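Local coordinates for protein putative HAD-hydrolase YfnB (Bacillus subtilis, PDB 3ED5) that probably acts as a phosphatase of the haloacid dehalogenase-like (HAD) superfamily, perhaps a 5'-nucleotidase, at residues A[29-34]-A[95-100]; A[58-63]-A[186-191]; A[152-157]-A[161-166]. All coordinates share one frame; numbering follows the deposited sequence.

Contact 1. Residues A[29-34]-A[95-100]; sequences LRLLFE and RRFLEE. With FMT (formic acid), chain B; FMT (formic acid), chain H.
Leu-31 of helix 21-35 packs on the ring of Phe-97 near the end of helix 87-98, joining two helices of the all-helical cap that HAD hydrolases of this type insert after the first strand of their Rossmann-like core. The backbones stay 7.1 Å apart at their nearest CA atoms, those of Leu-31 and Phe-97, and two side chains fill the interval. The tight part is a CH-pi contact: Leu-31 CB sits over the middle of the Phe-97 ring, 3.6 Å from its centroid and 9° off the normal. With CG of Leu-31 anti to its carbonyl carbon (chi1 -64°), the leucine runs on across the same ring, and its CD1 comes to 3.7 Å from Phe-97 CD1. Leu-32 adds its backbone, the N lying 3.8 Å from Phe-97 CE2, while its side chain turns to Phe-74 of helix 66-80 and Leu-90. Beside this, Phe-97 also touches Ala-28, one turn back on helix 21-35.

The outer side is looser and charged, and no hydrogen bond joins the two segments. Each segment carries its own salt bridge between residues four apart: Arg-96 NH1 to Glu-100 OE1 in one, Arg-30 to Glu-34 in the other. The Arg-96 guanidinium also lays one face toward Phe-97 CE1. Two formic acid molecules, probably from the crystallisation liquor, lie away from the leucine-phenylalanine pair. One, by Leu-98, takes a hydrogen bond from Arg-95 NH2; the other is held at the guanidinium edge of Arg-30, whose NE donates to its O2 at 2.8 Å.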
loop_
_atom_site.group_PDB
_atom_site.type_symbol
_atom_site.label_atom_id
_atom_site.label_comp_id
_atom_site.label_asym_id
_atom_site.label_seq_id
_atom_site.Cartn_x
_atom_site.Cartn_y
_atom_site.Cartn_z
ATOM N N LEU A 29 9.682 0.777 13.727
ATOM C CA LEU A 29 9.707 1.920 14.662
ATOM C C LEU A 29 10.346 1.525 16.004
ATOM O O LEU A 29 11.214 2.245 16.537
ATOM C CB LEU A 29 8.286 2.436 14.920
ATOM C CG LEU A 29 7.567 3.189 13.802
ATOM C CD1 LEU A 29 6.165 3.478 14.267
ATOM C CD2 LEU A 29 8.312 4.533 13.463
ATOM N N ARG A 30 9.946 0.372 16.532
ATOM C CA ARG A 30 10.539 -0.101 17.803
ATOM C C ARG A 30 12.050 -0.193 17.659
ATOM O O ARG A 30 12.786 0.288 18.516
ATOM C CB ARG A 30 9.971 -1.439 18.263
ATOM C CG ARG A 30 10.492 -1.812 19.688
ATOM C CD ARG A 30 9.961 -3.150 20.196
ATOM N NE ARG A 30 10.082 -4.274 19.251
ATOM C CZ ARG A 30 11.130 -5.106 19.219
ATOM N NH1 ARG A 30 11.162 -6.123 18.371
ATOM N NH2 ARG A 30 12.157 -4.931 20.051
ATOM N N LEU A 31 12.510 -0.817 16.568
ATOM C CA LEU A 31 13.951 -1.032 16.365
ATOM C C LEU A 31 14.707 0.269 16.096
ATOM O O LEU A 31 15.848 0.437 16.558
ATOM C CB LEU A 31 14.201 -2.059 15.254
ATOM C CG LEU A 31 13.686 -3.458 15.583
ATOM C CD1 LEU A 31 13.946 -4.383 14.424
ATOM C CD2 LEU A 31 14.332 -4.015 16.849
ATOM N N LEU A 32 14.065 1.195 15.379
ATOM C CA LEU A 32 14.659 2.511 15.135
ATOM C C LEU A 32 14.886 3.258 16.468
ATOM O O LEU A 32 15.964 3.818 16.706
ATOM C CB LEU A 32 13.792 3.349 14.158
ATOM C CG LEU A 32 14.286 4.798 13.983
ATOM C CD1 LEU A 32 15.590 4.855 13.172
ATOM C CD2 LEU A 32 13.206 5.694 13.346
ATOM N N PHE A 33 13.865 3.284 17.312
ATOM C CA PHE A 33 13.976 3.993 18.601
ATOM C C PHE A 33 14.919 3.323 19.595
ATOM O O PHE A 33 15.604 4.006 20.379
ATOM C CB PHE A 33 12.592 4.234 19.178
ATOM C CG PHE A 33 11.917 5.435 18.584
ATOM C CD1 PHE A 33 11.463 5.405 17.266
ATOM C CD2 PHE A 33 11.770 6.608 19.321
ATOM C CE1 PHE A 33 10.863 6.533 16.685
ATOM C CE2 PHE A 33 11.177 7.740 18.761
ATOM C CZ PHE A 33 10.695 7.697 17.437
ATOM N N GLU A 34 14.982 1.999 19.542
ATOM C CA GLU A 34 15.987 1.260 20.319
ATOM C C GLU A 34 17.382 1.625 19.796
ATOM O O GLU A 34 18.280 1.873 20.580
ATOM C CB GLU A 34 15.760 -0.258 20.224
ATOM C CG GLU A 34 14.504 -0.758 20.929
ATOM C CD GLU A 34 14.372 -2.291 20.928
ATOM O OE1 GLU A 34 15.260 -3.001 20.398
ATOM O OE2 GLU A 34 13.361 -2.780 21.469
ATOM N N ARG A 95 14.335 2.330 7.262
ATOM C CA ARG A 95 14.072 1.645 5.973
ATOM C C ARG A 95 14.600 0.195 5.994
ATOM O O ARG A 95 13.948 -0.746 5.491
ATOM C CB ARG A 95 14.755 2.448 4.831
ATOM C CG ARG A 95 14.677 1.815 3.426
ATOM C CD ARG A 95 13.258 1.742 2.919
ATOM N NE ARG A 95 12.459 2.988 3.092
ATOM C CZ ARG A 95 11.157 3.074 2.849
ATOM N NH1 ARG A 95 10.497 2.018 2.357
ATOM N NH2 ARG A 95 10.495 4.216 3.052
ATOM N N ARG A 96 15.807 0.024 6.522
ATOM C CA ARG A 96 16.407 -1.297 6.620
ATOM C C ARG A 96 15.537 -2.238 7.466
ATOM O O ARG A 96 15.282 -3.387 7.061
ATOM C CB ARG A 96 17.840 -1.225 7.130
ATOM C CG ARG A 96 18.575 -2.532 6.953
ATOM C CD ARG A 96 18.364 -3.454 8.133
ATOM N NE ARG A 96 19.183 -3.029 9.264
ATOM C CZ ARG A 96 19.433 -3.775 10.334
ATOM N NH1 ARG A 96 18.905 -5.000 10.440
ATOM N NH2 ARG A 96 20.207 -3.288 11.298
ATOM N N PHE A 97 15.067 -1.746 8.616
ATOM C CA PHE A 97 14.189 -2.551 9.477
ATOM C C PHE A 97 12.825 -2.815 8.850
ATOM O O PHE A 97 12.300 -3.920 8.963
ATOM C CB PHE A 97 13.956 -1.879 10.820
ATOM C CG PHE A 97 15.207 -1.702 11.644
ATOM C CD1 PHE A 97 16.089 -2.770 11.846
ATOM C CD2 PHE A 97 15.478 -0.469 12.236
ATOM C CE1 PHE A 97 17.253 -2.616 12.644
ATOM C CE2 PHE A 97 16.638 -0.301 13.039
ATOM C CZ PHE A 97 17.524 -1.373 13.234
ATOM N N LEU A 98 12.259 -1.812 8.186
ATOM C CA LEU A 98 10.989 -1.990 7.505
ATOM C C LEU A 98 11.133 -3.069 6.438
ATOM O O LEU A 98 10.202 -3.869 6.232
ATOM C CB LEU A 98 10.566 -0.676 6.827
ATOM C CG LEU A 98 9.130 -0.593 6.314
ATOM C CD1 LEU A 98 8.141 -0.579 7.531
ATOM C CD2 LEU A 98 8.953 0.665 5.478
ATOM N N GLU A 99 12.292 -3.099 5.776
ATOM C CA GLU A 99 12.507 -4.047 4.669
ATOM C C GLU A 99 12.693 -5.471 5.150
ATOM O O GLU A 99 12.757 -6.380 4.348
ATOM C CB GLU A 99 13.680 -3.612 3.760
ATOM C CG GLU A 99 13.284 -2.429 2.903
ATOM C CD GLU A 99 14.392 -1.914 1.982
ATOM O OE1 GLU A 99 15.587 -2.249 2.207
ATOM O OE2 GLU A 99 14.046 -1.147 1.053
ATOM N N GLU A 100 12.811 -5.666 6.458
ATOM C CA GLU A 100 12.844 -7.001 7.031
ATOM C C GLU A 100 11.487 -7.501 7.535
ATOM O O GLU A 100 11.395 -8.602 8.059
ATOM C CB GLU A 100 13.890 -7.075 8.126
ATOM C CG GLU A 100 15.317 -6.997 7.557
ATOM C CD GLU A 100 16.377 -6.870 8.631
ATOM O OE1 GLU A 100 16.408 -5.869 9.370
ATOM O OE2 GLU A 100 17.217 -7.769 8.691
HETATM C C FMT B . 6.923 3.585 3.899
HETATM O O1 FMT B . 7.023 3.966 5.052
HETATM O O2 FMT B . 7.703 3.903 3.019
HETATM C C FMT H . 6.691 -4.549 17.260
HETATM O O1 FMT H . 6.558 -5.627 16.675
HETATM O O2 FMT H . 7.528 -4.339 18.142
#

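Contact 2. Residues A[58-63]-A[186-191]; sequences AFEEGK and LTADIK
Glu-60, near the end of cap helix 42-60, reaches across to Thr-187 at the start of core helix 186-195, so this contact spans the cap-core boundary of the HAD fold. In the first shell Thr-187 OG1 donates to Glu-60 OE1 (2.7 Å), which accepts through its syn lone pair. The two side chains meet at about a right angle. The other oxygen, Glu-60 OE2, lies 3.7 Å from Ala-188 CB and takes a hydrogen from a water at 2.5 Å; that water also donates weakly to Thr-187 OG1, closing a small ring of polar atoms.

Glu-60 has CG anti to its carbonyl carbon (chi1 -71°) and is extended beyond it, which carries the carboxylate outward to the threonine. Further out, Arg-57 forms a salt bridge with Glu-60 OE1, and Ser-185 OG is hydrogen-bonded to Thr-187 OG1, so both ends of the central bond have second partners. The glutamate's helix finishes in a Schellman motif, with Gly-62 at positive phi. On the core side, a wider pi-type turn spans 186-190, and the side chain of Ala-188 lies about 6 Å from that of Asp-13, the probable nucleophile. Lys-191 folds back over the same turn, its NZ donating to Thr-187 O at 3.2 Å.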
loop_
_atom_site.group_PDB
_atom_site.type_symbol
_atom_site.label_atom_id
_atom_site.label_comp_id
_atom_site.label_asym_id
_atom_site.label_seq_id
_atom_site.Cartn_x
_atom_site.Cartn_y
_atom_site.Cartn_z
ATOM N N ALA A 58 0.072 14.513 1.382
ATOM C CA ALA A 58 0.614 15.639 0.584
ATOM C C ALA A 58 1.287 15.094 -0.686
ATOM O O ALA A 58 1.072 15.623 -1.801
ATOM C CB ALA A 58 1.578 16.507 1.410
ATOM N N PHE A 59 2.014 13.990 -0.543
ATOM C CA PHE A 59 2.602 13.314 -1.730
ATOM C C PHE A 59 1.536 12.799 -2.713
ATOM O O PHE A 59 1.643 13.049 -3.922
ATOM C CB PHE A 59 3.551 12.224 -1.264
ATOM C CG PHE A 59 3.798 11.119 -2.268
ATOM C CD1 PHE A 59 4.536 11.345 -3.436
ATOM C CD2 PHE A 59 3.340 9.841 -1.992
ATOM C CE1 PHE A 59 4.799 10.289 -4.325
ATOM C CE2 PHE A 59 3.594 8.763 -2.878
ATOM C CZ PHE A 59 4.325 9.011 -4.047
ATOM N N GLU A 60 0.512 12.108 -2.208
ATOM C CA GLU A 60 -0.600 11.663 -3.088
ATOM C C GLU A 60 -1.222 12.829 -3.845
ATOM O O GLU A 60 -1.577 12.697 -5.045
ATOM C CB GLU A 60 -1.691 10.936 -2.297
ATOM C CG GLU A 60 -1.249 9.563 -1.798
ATOM C CD GLU A 60 -2.240 8.918 -0.826
ATOM O OE1 GLU A 60 -3.369 9.444 -0.632
ATOM O OE2 GLU A 60 -1.876 7.870 -0.261
ATOM N N GLU A 61 -1.328 13.977 -3.175
ATOM C CA GLU A 61 -1.971 15.159 -3.743
ATOM C C GLU A 61 -1.072 15.936 -4.699
ATOM O O GLU A 61 -1.506 16.936 -5.290
ATOM C CB GLU A 61 -2.412 16.115 -2.617
ATOM C CG GLU A 61 -3.547 15.602 -1.760
ATOM C CD GLU A 61 -3.542 16.261 -0.348
ATOM O OE1 GLU A 61 -2.880 17.315 -0.136
ATOM O OE2 GLU A 61 -4.207 15.717 0.558
ATOM N N GLY A 62 0.193 15.530 -4.798
ATOM C CA GLY A 62 1.142 16.214 -5.675
ATOM C C GLY A 62 1.812 17.442 -5.075
ATOM O O GLY A 62 2.361 18.289 -5.787
ATOM N N LYS A 63 1.787 17.508 -3.744
ATOM C CA LYS A 63 2.257 18.688 -3.018
ATOM C C LYS A 63 3.613 18.471 -2.370
ATOM O O LYS A 63 4.166 19.389 -1.713
ATOM C CB LYS A 63 1.204 19.073 -1.957
ATOM C CG LYS A 63 -0.088 19.596 -2.601
ATOM C CD LYS A 63 -1.147 19.892 -1.540
ATOM C CE LYS A 63 -2.365 20.548 -2.155
ATOM N NZ LYS A 63 -3.147 21.267 -1.088
ATOM N N LEU A 186 -8.604 4.617 0.894
ATOM C CA LEU A 186 -9.667 5.358 0.200
ATOM C C LEU A 186 -9.096 6.376 -0.777
ATOM O O LEU A 186 -9.647 6.578 -1.866
ATOM C CB LEU A 186 -10.535 6.113 1.210
ATOM C CG LEU A 186 -11.433 5.238 2.071
ATOM C CD1 LEU A 186 -12.148 6.186 3.065
ATOM C CD2 LEU A 186 -12.449 4.566 1.186
ATOM N N THR A 187 -7.984 6.993 -0.367
ATOM C CA THR A 187 -7.414 8.092 -1.121
ATOM C C THR A 187 -6.519 7.674 -2.278
ATOM O O THR A 187 -6.515 8.371 -3.298
ATOM C CB THR A 187 -6.670 9.108 -0.225
ATOM O OG1 THR A 187 -5.611 8.450 0.482
ATOM C CG2 THR A 187 -7.626 9.749 0.805
ATOM N N ALA A 188 -5.767 6.585 -2.141
ATOM C CA ALA A 188 -4.860 6.157 -3.198
ATOM C C ALA A 188 -5.551 5.143 -4.072
ATOM O O ALA A 188 -5.475 5.238 -5.317
ATOM C CB ALA A 188 -3.594 5.535 -2.639
ATOM N N ASP A 189 -6.199 4.154 -3.437
ATOM C CA ASP A 189 -6.716 2.986 -4.211
ATOM C C ASP A 189 -8.132 3.188 -4.692
ATOM O O ASP A 189 -8.434 2.985 -5.882
ATOM C CB ASP A 189 -6.636 1.699 -3.376
ATOM C CG ASP A 189 -5.225 1.373 -2.947
ATOM O OD1 ASP A 189 -4.325 1.389 -3.815
ATOM O OD2 ASP A 189 -5.038 1.135 -1.726
ATOM N N ILE A 190 -9.023 3.601 -3.799
ATOM C CA ILE A 190 -10.422 3.688 -4.181
ATOM C C ILE A 190 -10.677 4.927 -5.035
ATOM O O ILE A 190 -11.205 4.818 -6.132
ATOM C CB ILE A 190 -11.365 3.600 -2.969
ATOM C CG1 ILE A 190 -11.017 2.376 -2.084
ATOM C CG2 ILE A 190 -12.808 3.590 -3.432
ATOM C CD1 ILE A 190 -10.992 0.984 -2.834
ATOM N N LYS A 191 -10.246 6.095 -4.570
ATOM C CA LYS A 191 -10.331 7.307 -5.382
ATOM C C LYS A 191 -9.551 7.110 -6.684
ATOM O O LYS A 191 -10.039 7.452 -7.744
ATOM C CB LYS A 191 -9.803 8.520 -4.632
ATOM C CG LYS A 191 -9.938 9.845 -5.417
ATOM C CD LYS A 191 -8.762 10.780 -4.992
ATOM C CE LYS A 191 -8.950 11.395 -3.623
ATOM N NZ LYS A 191 -7.672 11.312 -2.803
HETATM O O HOH W 1 -3.062 6.281 1.341
#

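Contact 3. Residues A[152-157]-A[161-166]; sequences EDTGFQ and KEYFNY. With FMT (formic acid), chain D.
Segment 152-157 leaves a short 3-10 turn, passes Gly-155 at positive phi and runs beside the first turns of helix 161-169, with the CA atoms of Phe-156 and Tyr-163 only 5.3 Å apart. Two CH-pi contacts carry the packing, each with a ring from a different segment. Glu-162 CB stands over the centre of the Phe-156 ring, 3.5 Å from the centroid and 4° off the normal. A bend at chi2 (88°) turns the Glu-162 carboxylate back alongside this ring, stacked near its rim with the two planes 5° apart. In the other pair Thr-154 CG2 lies over one face of the Tyr-166 ring, 3.7 Å from its centroid and displaced toward the rim. The same methyl approaches Tyr-163 CD1 at 3.7 Å, so it sits between two tyrosines. Asp-153 crosses Tyr-166 at a slant, its CB 3.7 Å from Tyr-166 OH.

The hydroxyl of Thr-154 turns inward to the loop. Its OG1 accepts from Phe-156 N at 2.9 Å, an ST turn, and is also hydrogen-bonded to Ser-151 O. Tyr-163 packs its CB against the backbone of Gln-157 and sends its OH to Phe-149 O on strand 147-150. Gln-157 points the other way, where NE2 donates to a formic acid.

No hydrogen bond crosses between the segments: apolar packing joins loop to helix, while hydrogen bonds to Ser-151 O, Phe-156 N and Phe-149 O hold Thr-154 and Tyr-163 in position.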
loop_
_atom_site.group_PDB
_atom_site.type_symbol
_atom_site.label_atom_id
_atom_site.label_comp_id
_atom_site.label_asym_id
_atom_site.label_seq_id
_atom_site.Cartn_x
_atom_site.Cartn_y
_atom_site.Cartn_z
ATOM N N GLU A 152 7.238 5.435 -8.698
ATOM C CA GLU A 152 8.491 6.159 -8.963
ATOM C C GLU A 152 8.963 6.051 -10.407
ATOM O O GLU A 152 9.776 6.853 -10.871
ATOM C CB GLU A 152 9.586 5.701 -7.979
ATOM C CG GLU A 152 9.983 4.221 -8.112
ATOM C CD GLU A 152 10.855 3.769 -6.960
ATOM O OE1 GLU A 152 10.373 3.695 -5.821
ATOM O OE2 GLU A 152 12.039 3.499 -7.193
ATOM N N ASP A 153 8.419 5.083 -11.137
ATOM C CA ASP A 153 8.717 4.942 -12.569
ATOM C C ASP A 153 7.855 5.817 -13.460
ATOM O O ASP A 153 8.113 5.921 -14.680
ATOM C CB ASP A 153 8.431 3.504 -12.992
ATOM C CG ASP A 153 9.492 2.539 -12.554
ATOM O OD1 ASP A 153 10.489 2.938 -11.888
ATOM O OD2 ASP A 153 9.310 1.342 -12.876
ATOM N N THR A 154 6.817 6.418 -12.890
ATOM C CA THR A 154 5.734 7.012 -13.684
ATOM C C THR A 154 5.767 8.525 -13.746
ATOM O O THR A 154 5.147 9.108 -14.624
ATOM C CB THR A 154 4.312 6.585 -13.148
ATOM O OG1 THR A 154 3.985 7.339 -11.961
ATOM C CG2 THR A 154 4.237 5.075 -12.856
ATOM N N GLY A 155 6.442 9.158 -12.784
ATOM C CA GLY A 155 6.402 10.600 -12.638
ATOM C C GLY A 155 5.236 11.089 -11.820
ATOM O O GLY A 155 5.185 12.280 -11.491
ATOM N N PHE A 156 4.308 10.169 -11.507
ATOM C CA PHE A 156 3.077 10.466 -10.796
ATOM C C PHE A 156 2.918 9.417 -9.680
ATOM O O PHE A 156 3.850 8.646 -9.409
ATOM C CB PHE A 156 1.879 10.419 -11.782
ATOM C CG PHE A 156 2.046 11.309 -12.983
ATOM C CD1 PHE A 156 1.599 12.621 -12.964
ATOM C CD2 PHE A 156 2.657 10.819 -14.143
ATOM C CE1 PHE A 156 1.757 13.456 -14.115
ATOM C CE2 PHE A 156 2.816 11.626 -15.289
ATOM C CZ PHE A 156 2.379 12.957 -15.260
ATOM N N GLN A 157 1.753 9.371 -9.047
ATOM C CA GLN A 157 1.525 8.436 -7.950
ATOM C C GLN A 157 0.029 8.220 -7.850
ATOM O O GLN A 157 -0.721 9.089 -8.238
ATOM C CB GLN A 157 2.101 8.986 -6.606
ATOM C CG GLN A 157 1.510 10.305 -6.094
ATOM C CD GLN A 157 1.889 11.538 -6.907
ATOM O OE1 GLN A 157 3.011 11.653 -7.430
ATOM N NE2 GLN A 157 0.938 12.492 -7.029
ATOM N N LYS A 161 -4.720 10.084 -12.100
ATOM C CA LYS A 161 -5.102 9.434 -13.356
ATOM C C LYS A 161 -3.865 9.097 -14.202
ATOM O O LYS A 161 -3.799 8.019 -14.805
ATOM C CB LYS A 161 -6.154 10.291 -14.090
ATOM C CG LYS A 161 -5.708 11.716 -14.474
ATOM C CD LYS A 161 -6.857 12.564 -15.055
ATOM C CE LYS A 161 -6.371 13.929 -15.583
ATOM N NZ LYS A 161 -7.488 14.642 -16.284
ATOM N N GLU A 162 -2.834 9.953 -14.196
ATOM C CA GLU A 162 -1.678 9.630 -15.039
ATOM C C GLU A 162 -0.860 8.423 -14.548
ATOM O O GLU A 162 -0.176 7.752 -15.321
ATOM C CB GLU A 162 -0.809 10.858 -15.274
ATOM C CG GLU A 162 -1.552 12.070 -15.919
ATOM C CD GLU A 162 -2.237 13.011 -14.902
ATOM O OE1 GLU A 162 -2.451 12.636 -13.717
ATOM O OE2 GLU A 162 -2.556 14.178 -15.293
ATOM N N TYR A 163 -0.882 8.157 -13.249
ATOM C CA TYR A 163 -0.300 6.903 -12.785
ATOM C C TYR A 163 -1.053 5.699 -13.431
ATOM O O TYR A 163 -0.451 4.754 -13.966
ATOM C CB TYR A 163 -0.321 6.801 -11.253
ATOM C CG TYR A 163 0.007 5.405 -10.782
ATOM C CD1 TYR A 163 1.339 5.005 -10.606
ATOM C CD2 TYR A 163 -1.016 4.458 -10.560
ATOM C CE1 TYR A 163 1.655 3.686 -10.180
ATOM C CE2 TYR A 163 -0.718 3.133 -10.156
ATOM C CZ TYR A 163 0.613 2.759 -9.981
ATOM O OH TYR A 163 0.913 1.477 -9.564
ATOM N N PHE A 164 -2.373 5.738 -13.375
ATOM C CA PHE A 164 -3.136 4.633 -13.961
ATOM C C PHE A 164 -2.969 4.528 -15.466
ATOM O O PHE A 164 -2.906 3.429 -15.986
ATOM C CB PHE A 164 -4.588 4.698 -13.525
ATOM C CG PHE A 164 -4.745 4.369 -12.075
ATOM C CD1 PHE A 164 -4.697 3.040 -11.656
ATOM C CD2 PHE A 164 -4.842 5.380 -11.121
ATOM C CE1 PHE A 164 -4.774 2.710 -10.296
ATOM C CE2 PHE A 164 -4.924 5.057 -9.757
ATOM C CZ PHE A 164 -4.905 3.719 -9.352
ATOM N N ASN A 165 -2.814 5.661 -16.145
ATOM C CA ASN A 165 -2.582 5.601 -17.609
ATOM C C ASN A 165 -1.344 4.781 -17.903
ATOM O O ASN A 165 -1.294 3.999 -18.866
ATOM C CB ASN A 165 -2.352 6.984 -18.231
ATOM C CG ASN A 165 -3.585 7.856 -18.237
ATOM O OD1 ASN A 165 -4.722 7.387 -18.046
ATOM N ND2 ASN A 165 -3.373 9.146 -18.471
ATOM N N TYR A 166 -0.308 5.012 -17.095
ATOM C CA TYR A 166 0.958 4.324 -17.230
ATOM C C TYR A 166 0.788 2.802 -17.085
ATOM O O TYR A 166 1.299 2.014 -17.918
ATOM C CB TYR A 166 1.949 4.875 -16.164
ATOM C CG TYR A 166 3.302 4.204 -16.184
ATOM C CD1 TYR A 166 4.409 4.842 -16.752
ATOM C CD2 TYR A 166 3.489 2.951 -15.586
ATOM C CE1 TYR A 166 5.669 4.207 -16.766
ATOM C CE2 TYR A 166 4.717 2.320 -15.600
ATOM C CZ TYR A 166 5.792 2.947 -16.183
ATOM O OH TYR A 166 7.015 2.304 -16.180
HETATM C C FMT D . 2.804 14.742 -9.813
HETATM O O1 FMT D . 2.371 14.873 -8.632
HETATM O O2 FMT D . 3.887 14.201 -10.151
#

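How the contacts relate
Contact 1 lies within the helical cap, contact 2 joins cap to core, and contact 3 belongs to the core, beside edge strand 147-150. Contacts 2 and 3 touch, their centres 12 Å apart: Gln-157 NE2 lies 3.2 Å from Glu-60 O, a probable hydrogen bond tying the 152-157 loop to the end of helix 42-60. Contact 3 is nested in the chain loop that contact 2 closes. Contact 1 stands apart, its centre 25 Å from that of contact 2 and 29 Å from that of contact 3. Contact 2 lies nearer Asp-13, the probable nucleophile, than contact 3, whose Tyr-163 side chain is about 8 Å from that of Asp-13; contact 1 lies away from it.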